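Local structure of phiAB6 tailspike (5JS4) at residues F415-H426 with D438-G449. The protein probably binds and fragments the exopolysaccharide of Acinetobacter baumannii, as the trimeric beta-helical tailspike of a bacteriophage. Numbering follows the deposited sequence.
Sequences FHNIYFQLGDGH and DFDNIIFESMNG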
# COMPACT_ATOMS: atom_id res chain seq x y z
N PHE A 415 -12.50 -3.78 2.43
CA PHE A 415 -13.43 -3.33 1.41
C PHE A 415 -12.64 -2.98 0.16
O PHE A 415 -12.04 -1.91 0.10
CB PHE A 415 -14.23 -2.14 1.93
CG PHE A 415 -15.09 -2.49 3.11
CD1 PHE A 415 -16.35 -3.05 2.93
CD2 PHE A 415 -14.63 -2.29 4.40
CE1 PHE A 415 -17.14 -3.39 4.01
CE2 PHE A 415 -15.41 -2.64 5.49
CZ PHE A 415 -16.66 -3.18 5.30
N HIS A 416 -12.61 -3.89 -0.80
CA HIS A 416 -11.77 -3.76 -1.99
C HIS A 416 -12.57 -3.91 -3.27
O HIS A 416 -13.52 -4.68 -3.33
CB HIS A 416 -10.68 -4.83 -2.01
CG HIS A 416 -9.71 -4.75 -0.87
ND1 HIS A 416 -8.94 -5.82 -0.48
CD2 HIS A 416 -9.39 -3.74 -0.04
CE1 HIS A 416 -8.17 -5.47 0.54
NE2 HIS A 416 -8.43 -4.21 0.82
N ASN A 417 -12.13 -3.21 -4.32
CA ASN A 417 -12.68 -3.41 -5.66
C ASN A 417 -14.20 -3.24 -5.68
O ASN A 417 -14.92 -4.12 -6.15
CB ASN A 417 -12.32 -4.80 -6.22
CG ASN A 417 -10.82 -5.08 -6.26
OD1 ASN A 417 -10.41 -6.24 -6.38
ND2 ASN A 417 -10.00 -4.05 -6.19
N ILE A 418 -14.68 -2.12 -5.15
CA ILE A 418 -16.11 -1.83 -5.11
C ILE A 418 -16.43 -0.62 -5.98
O ILE A 418 -15.80 0.43 -5.84
CB ILE A 418 -16.63 -1.55 -3.69
CG1 ILE A 418 -16.15 -2.62 -2.70
CG2 ILE A 418 -18.16 -1.49 -3.70
CD1 ILE A 418 -16.43 -2.29 -1.25
N TYR A 419 -17.40 -0.80 -6.86
CA TYR A 419 -17.90 0.24 -7.75
C TYR A 419 -19.27 0.67 -7.25
O TYR A 419 -20.25 -0.06 -7.42
CB TYR A 419 -18.00 -0.33 -9.17
CG TYR A 419 -18.02 0.65 -10.33
CD1 TYR A 419 -18.46 1.97 -10.19
CD2 TYR A 419 -17.63 0.23 -11.59
CE1 TYR A 419 -18.48 2.84 -11.27
CE2 TYR A 419 -17.64 1.09 -12.68
CZ TYR A 419 -18.07 2.39 -12.51
OH TYR A 419 -18.08 3.22 -13.61
N PHE A 420 -19.33 1.84 -6.62
CA PHE A 420 -20.60 2.44 -6.21
C PHE A 420 -21.03 3.42 -7.30
O PHE A 420 -20.32 4.39 -7.57
CB PHE A 420 -20.44 3.22 -4.90
CG PHE A 420 -19.97 2.41 -3.72
CD1 PHE A 420 -20.89 1.79 -2.88
CD2 PHE A 420 -18.62 2.31 -3.41
CE1 PHE A 420 -20.47 1.07 -1.77
CE2 PHE A 420 -18.19 1.59 -2.30
CZ PHE A 420 -19.12 0.97 -1.48
N GLN A 421 -22.20 3.20 -7.91
CA GLN A 421 -22.66 4.08 -8.99
C GLN A 421 -24.12 4.50 -8.83
O GLN A 421 -25.00 3.67 -8.57
CB GLN A 421 -22.47 3.43 -10.36
CG GLN A 421 -22.76 4.38 -11.52
CD GLN A 421 -22.34 3.84 -12.88
OE1 GLN A 421 -21.27 3.25 -13.03
NE2 GLN A 421 -23.18 4.06 -13.89
N LEU A 422 -24.35 5.80 -9.00
CA LEU A 422 -25.70 6.38 -9.11
C LEU A 422 -26.62 6.09 -7.92
O LEU A 422 -27.83 5.90 -8.08
CB LEU A 422 -26.34 5.98 -10.45
CG LEU A 422 -25.83 6.78 -11.65
CD1 LEU A 422 -26.19 6.10 -12.96
CD2 LEU A 422 -26.37 8.21 -11.62
N GLY A 423 -26.04 6.08 -6.72
CA GLY A 423 -26.80 5.97 -5.49
C GLY A 423 -27.34 7.32 -5.05
O GLY A 423 -26.66 8.34 -5.20
N ASP A 424 -28.55 7.32 -4.49
CA ASP A 424 -29.18 8.55 -4.00
C ASP A 424 -28.58 9.01 -2.67
O ASP A 424 -28.79 10.15 -2.26
CB ASP A 424 -30.69 8.35 -3.80
CG ASP A 424 -31.40 7.94 -5.07
OD1 ASP A 424 -31.12 8.54 -6.14
OD2 ASP A 424 -32.23 7.02 -5.01
N GLY A 425 -27.88 8.11 -1.98
CA GLY A 425 -27.29 8.41 -0.68
C GLY A 425 -25.79 8.21 -0.69
O GLY A 425 -25.10 8.68 -1.59
N HIS A 426 -25.29 7.51 0.33
CA HIS A 426 -23.86 7.28 0.50
C HIS A 426 -23.42 5.93 -0.06
O HIS A 426 -24.24 5.05 -0.33
CB HIS A 426 -23.49 7.33 1.99
CG HIS A 426 -23.42 8.71 2.55
ND1 HIS A 426 -24.53 9.49 2.76
CD2 HIS A 426 -22.36 9.45 2.94
CE1 HIS A 426 -24.16 10.66 3.26
NE2 HIS A 426 -22.85 10.66 3.38
N ASP A 438 -9.66 -1.64 6.13
CA ASP A 438 -8.92 -1.35 4.91
C ASP A 438 -9.88 -1.11 3.75
O ASP A 438 -10.81 -1.88 3.55
CB ASP A 438 -7.99 -2.51 4.58
CG ASP A 438 -6.91 -2.14 3.58
OD1 ASP A 438 -6.22 -1.13 3.81
OD2 ASP A 438 -6.75 -2.87 2.58
N PHE A 439 -9.63 -0.04 3.00
CA PHE A 439 -10.45 0.36 1.87
C PHE A 439 -9.51 0.61 0.69
O PHE A 439 -8.58 1.40 0.83
CB PHE A 439 -11.22 1.64 2.19
CG PHE A 439 -12.07 1.55 3.43
CD1 PHE A 439 -11.51 1.75 4.69
CD2 PHE A 439 -13.43 1.29 3.34
CE1 PHE A 439 -12.29 1.68 5.83
CE2 PHE A 439 -14.21 1.23 4.48
CZ PHE A 439 -13.64 1.42 5.73
N ASP A 440 -9.75 -0.03 -0.45
CA ASP A 440 -8.82 0.08 -1.58
C ASP A 440 -9.51 -0.18 -2.91
O ASP A 440 -10.35 -1.08 -3.02
CB ASP A 440 -7.65 -0.90 -1.40
CG ASP A 440 -6.38 -0.50 -2.17
OD1 ASP A 440 -6.37 0.52 -2.89
OD2 ASP A 440 -5.37 -1.23 -2.04
N ASN A 441 -9.15 0.60 -3.92
CA ASN A 441 -9.66 0.45 -5.28
C ASN A 441 -11.18 0.53 -5.30
O ASN A 441 -11.88 -0.37 -5.76
CB ASN A 441 -9.14 -0.85 -5.90
CG ASN A 441 -7.63 -0.87 -6.00
OD1 ASN A 441 -6.97 -1.82 -5.58
ND2 ASN A 441 -7.07 0.20 -6.55
N ILE A 442 -11.66 1.66 -4.79
CA ILE A 442 -13.08 1.94 -4.69
C ILE A 442 -13.41 3.09 -5.64
O ILE A 442 -12.61 4.01 -5.84
CB ILE A 442 -13.45 2.27 -3.23
CG1 ILE A 442 -13.41 0.98 -2.40
CG2 ILE A 442 -14.83 2.93 -3.13
CD1 ILE A 442 -13.51 1.19 -0.91
N ILE A 443 -14.59 3.00 -6.24
CA ILE A 443 -15.08 3.99 -7.18
C ILE A 443 -16.39 4.56 -6.65
O ILE A 443 -17.29 3.80 -6.29
CB ILE A 443 -15.34 3.38 -8.58
CG1 ILE A 443 -14.12 2.60 -9.08
CG2 ILE A 443 -15.72 4.47 -9.58
CD1 ILE A 443 -14.41 1.71 -10.27
N PHE A 444 -16.47 5.89 -6.58
CA PHE A 444 -17.74 6.59 -6.34
C PHE A 444 -18.08 7.32 -7.63
O PHE A 444 -17.41 8.29 -7.98
CB PHE A 444 -17.64 7.64 -5.23
CG PHE A 444 -17.19 7.12 -3.89
CD1 PHE A 444 -17.50 5.83 -3.45
CD2 PHE A 444 -16.50 7.96 -3.03
CE1 PHE A 444 -17.09 5.40 -2.20
CE2 PHE A 444 -16.09 7.53 -1.78
CZ PHE A 444 -16.39 6.25 -1.37
N GLU A 445 -19.11 6.86 -8.33
CA GLU A 445 -19.56 7.54 -9.55
C GLU A 445 -20.99 8.02 -9.38
O GLU A 445 -21.90 7.21 -9.23
CB GLU A 445 -19.44 6.62 -10.77
CG GLU A 445 -19.79 7.32 -12.08
CD GLU A 445 -19.50 6.48 -13.31
OE1 GLU A 445 -18.51 5.72 -13.31
OE2 GLU A 445 -20.27 6.60 -14.29
N SER A 446 -21.18 9.34 -9.41
CA SER A 446 -22.50 9.95 -9.27
C SER A 446 -23.24 9.43 -8.03
O SER A 446 -24.39 8.99 -8.11
CB SER A 446 -23.33 9.73 -10.53
OG SER A 446 -22.70 10.32 -11.66
N MET A 447 -22.56 9.47 -6.89
CA MET A 447 -23.18 9.19 -5.59
C MET A 447 -23.54 10.52 -4.94
O MET A 447 -23.17 11.57 -5.44
CB MET A 447 -22.22 8.41 -4.69
CG MET A 447 -21.74 7.08 -5.24
SD MET A 447 -23.03 5.82 -5.37
CE MET A 447 -23.45 5.55 -3.65
N ASN A 448 -24.25 10.47 -3.82
CA ASN A 448 -24.52 11.68 -3.02
C ASN A 448 -23.77 11.67 -1.69
O ASN A 448 -24.08 12.44 -0.78
CB ASN A 448 -26.02 11.85 -2.80
CG ASN A 448 -26.72 12.49 -3.98
OD1 ASN A 448 -26.11 13.24 -4.74
ND2 ASN A 448 -28.01 12.20 -4.14
N GLY A 449 -22.77 10.80 -1.59
CA GLY A 449 -21.96 10.69 -0.39
C GLY A 449 -20.97 9.55 -0.56
O GLY A 449 -21.23 8.61 -1.32
O HOH W 1 -20.20 4.22 -16.14
O HOH W 2 -30.66 11.42 -5.96
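Residues 415-426 and 438-449 are successive rungs of a parallel beta-helix, paired one residue to one from Phe415 on Phe439 to Gln421 on Glu445. The strands 418-421 and 442-445 run 7° from parallel, joined by backbone bonds such as Glu445 N to Phe420 O (2.9 Å). Both rungs turn a corner at an asparagine, Asn417 beside Asn441, each with positive phi. Inside the coil, Phe415 and Phe439 point the same way with planes 14° apart, but are slid so far that their rings barely overlap; the row continues to Phe461. Phe420 and Phe444 meet obliquely, and Ile442 CG2 touches the edge of the Phe420 ring. Met447, bent at chi2 and chi3, curls its sulfur inward, where SD accepts a weak hydrogen bond from Gly423 N (3.3 Å). On the outer face, Ile443 CD1 sits over the Tyr419 ring, 3.8 Å from its centroid. Tyr419, with CG anti to the backbone N (chi1 -159°), carries its hydroxyl across to Glu445 OE1 (2.6 Å), meeting it from above the carboxylate plane. His416 NE2 donates a hydrogen bond to Asp438 OD2 (2.8 Å), which lies close to the imidazole plane. At the far turn, Asn448 ND2 donates to Asp424 O (2.9 Å), while its OD1 receives the amides of Thr471 and Ala472 on the next rung. Such in-register stacking of like residues is characteristic of the right-handed, pectate lyase-like beta-helix of trimeric phage tailspikes.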